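Local coordinates for apolipophorin-3b (Locusta migratoria, PDB 1AEP), which helps load diacylglycerol into the haemolymph lipoprotein lipophorin, covering its expanding hydrophobic surface and so supporting lipid transport during flight, at residues A[60-65]-A[72-77]. Residues are numbered along the deposited sequence; the frame is centred on the assembly and turned at random.
Sequences KQEAEK and EQLNAF
With CG anti to the backbone N in both Leu74 (chi1 -179°) and Asn75 (chi1 -155°), these neighbours on helix 69-83 reach past the two flanks of Ala63 on helix 36-63. The small methyl of Ala63 points at the facing helix and lets the backbones come close, with the CA atoms of Lys60 and Asn75 5.0 Å apart. Leu74 supplies the apolar half: its CB lies 4.1 Å from Ala63 CB, while its CD2 branch reaches the backbone, 4.0 Å from Ala63 N. The CD2 methyl of Leu74 also meets the aliphatic part of Glu62, 4.1 Å from its CG. The bend at chi2 of Glu62 then carries its carboxylate away from the leucine, OE2 to a hydrogen bond with His66 and OE1 to a salt bridge with Lys65 whose hydrogen bond is weak. On the other flank Asn75 ND2 touches the Ala63 methyl, 3.8 Å from CB, and lies 3.8 Å from Lys60 O, too far for a hydrogen bond. The Lys60 and Asn75 side chains cross at about a right angle, Lys60 meeting the amide through CG. A short polar amide and a long aliphatic stem suit this partly exposed border, though Lys60 NZ comes close to Arg79, a like charge. An alanine in place of Asn75 would probably leave the Lys60 stem and one flank of Ala63 less well covered. Leu74 also touches Leu59 and, on helix 131-154, Leu134. The contact joins two consecutive antiparallel amphipathic helices of the elongated five-helix bundle characteristic of apolipophorin III.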
loop_
_atom_site.group_PDB
_atom_site.type_symbol
_atom_site.label_atom_id
_atom_site.label_comp_id
_atom_site.label_asym_id
_atom_site.label_seq_id
_atom_site.Cartn_x
_atom_site.Cartn_y
_atom_site.Cartn_z
ATOM N N LYS A 60 -3.364 7.131 12.419
ATOM C CA LYS A 60 -4.553 7.479 13.140
ATOM C C LYS A 60 -4.124 8.170 14.453
ATOM O O LYS A 60 -4.725 9.125 14.924
ATOM C CB LYS A 60 -5.345 6.209 13.442
ATOM C CG LYS A 60 -6.577 6.028 12.573
ATOM C CD LYS A 60 -6.960 4.571 12.360
ATOM C CE LYS A 60 -8.380 4.440 11.850
ATOM N NZ LYS A 60 -8.775 3.066 11.545
ATOM N N GLN A 61 -3.050 7.630 15.017
ATOM C CA GLN A 61 -2.480 8.091 16.279
ATOM C C GLN A 61 -1.939 9.488 16.200
ATOM O O GLN A 61 -2.066 10.321 17.101
ATOM C CB GLN A 61 -1.287 7.186 16.566
ATOM C CG GLN A 61 -0.868 7.287 18.029
ATOM C CD GLN A 61 0.622 7.231 18.170
ATOM O OE1 GLN A 61 1.163 7.981 18.974
ATOM N NE2 GLN A 61 1.252 6.355 17.371
ATOM N N GLU A 62 -1.323 9.723 15.081
ATOM C CA GLU A 62 -0.774 11.014 14.835
ATOM C C GLU A 62 -1.881 12.055 14.780
ATOM O O GLU A 62 -1.800 13.124 15.386
ATOM C CB GLU A 62 -0.068 10.930 13.491
ATOM C CG GLU A 62 0.792 12.164 13.194
ATOM C CD GLU A 62 1.886 12.336 14.191
ATOM O OE1 GLU A 62 2.301 11.426 14.907
ATOM O OE2 GLU A 62 2.332 13.569 14.208
ATOM N N ALA A 63 -2.928 11.714 14.042
ATOM C CA ALA A 63 -4.039 12.613 13.857
ATOM C C ALA A 63 -4.571 13.097 15.187
ATOM O O ALA A 63 -5.052 14.214 15.314
ATOM C CB ALA A 63 -5.121 11.884 13.065
ATOM N N GLU A 64 -4.481 12.222 16.161
ATOM C CA GLU A 64 -4.969 12.508 17.476
ATOM C C GLU A 64 -4.233 13.647 18.111
ATOM O O GLU A 64 -4.706 14.217 19.088
ATOM C CB GLU A 64 -4.702 11.319 18.417
ATOM C CG GLU A 64 -5.870 10.379 18.590
ATOM C CD GLU A 64 -7.231 11.008 18.465
ATOM O OE1 GLU A 64 -7.372 12.084 19.190
ATOM O OE2 GLU A 64 -8.156 10.502 17.835
ATOM N N LYS A 65 -3.053 13.936 17.595
ATOM C CA LYS A 65 -2.250 14.997 18.191
ATOM C C LYS A 65 -2.421 16.367 17.584
ATOM O O LYS A 65 -1.972 17.352 18.156
ATOM C CB LYS A 65 -0.797 14.768 18.032
ATOM C CG LYS A 65 -0.436 13.321 18.062
ATOM C CD LYS A 65 1.056 13.182 18.173
ATOM C CE LYS A 65 1.518 11.791 18.584
ATOM N NZ LYS A 65 2.938 11.553 18.239
ATOM N N GLU A 72 -8.511 15.665 10.796
ATOM C CA GLU A 72 -9.666 15.020 10.237
ATOM C C GLU A 72 -9.255 14.228 9.005
ATOM O O GLU A 72 -9.403 12.994 8.902
ATOM C CB GLU A 72 -10.674 16.154 9.762
ATOM C CG GLU A 72 -12.007 16.397 10.557
ATOM C CD GLU A 72 -12.387 17.853 10.845
ATOM O OE1 GLU A 72 -12.638 18.534 9.738
ATOM O OE2 GLU A 72 -12.426 18.338 11.974
ATOM N N GLN A 73 -8.689 14.952 8.072
ATOM C CA GLN A 73 -8.261 14.421 6.823
ATOM C C GLN A 73 -7.202 13.353 6.940
ATOM O O GLN A 73 -7.122 12.495 6.073
ATOM C CB GLN A 73 -7.697 15.593 6.058
ATOM C CG GLN A 73 -8.861 16.471 5.557
ATOM C CD GLN A 73 -8.469 17.362 4.395
ATOM O OE1 GLN A 73 -8.755 17.027 3.218
ATOM N NE2 GLN A 73 -7.851 18.504 4.740
ATOM N N LEU A 74 -6.372 13.444 7.981
ATOM C CA LEU A 74 -5.308 12.482 8.213
ATOM C C LEU A 74 -5.904 11.146 8.621
ATOM O O LEU A 74 -5.579 10.079 8.088
ATOM C CB LEU A 74 -4.305 12.991 9.249
ATOM C CG LEU A 74 -3.204 11.966 9.453
ATOM C CD1 LEU A 74 -2.685 11.593 8.090
ATOM C CD2 LEU A 74 -2.103 12.569 10.271
ATOM N N ASN A 75 -6.827 11.240 9.572
ATOM C CA ASN A 75 -7.557 10.106 10.080
ATOM C C ASN A 75 -8.320 9.454 8.938
ATOM O O ASN A 75 -8.338 8.240 8.785
ATOM C CB ASN A 75 -8.503 10.593 11.182
ATOM C CG ASN A 75 -8.859 9.532 12.182
ATOM O OD1 ASN A 75 -9.737 8.703 11.923
ATOM N ND2 ASN A 75 -8.164 9.555 13.341
ATOM N N ALA A 76 -8.925 10.292 8.109
ATOM C CA ALA A 76 -9.654 9.808 6.948
ATOM C C ALA A 76 -8.776 8.965 6.050
ATOM O O ALA A 76 -9.119 7.844 5.686
ATOM C CB ALA A 76 -10.116 11.000 6.129
ATOM N N PHE A 77 -7.643 9.528 5.653
ATOM C CA PHE A 77 -6.729 8.846 4.781
ATOM C C PHE A 77 -6.406 7.477 5.290
ATOM O O PHE A 77 -6.459 6.487 4.568
ATOM C CB PHE A 77 -5.484 9.670 4.648
ATOM C CG PHE A 77 -4.353 8.973 3.947
ATOM C CD1 PHE A 77 -4.449 8.532 2.638
ATOM C CD2 PHE A 77 -3.111 8.860 4.561
ATOM C CE1 PHE A 77 -3.363 7.955 1.988
ATOM C CE2 PHE A 77 -2.026 8.260 3.938
ATOM C CZ PHE A 77 -2.143 7.777 2.645
#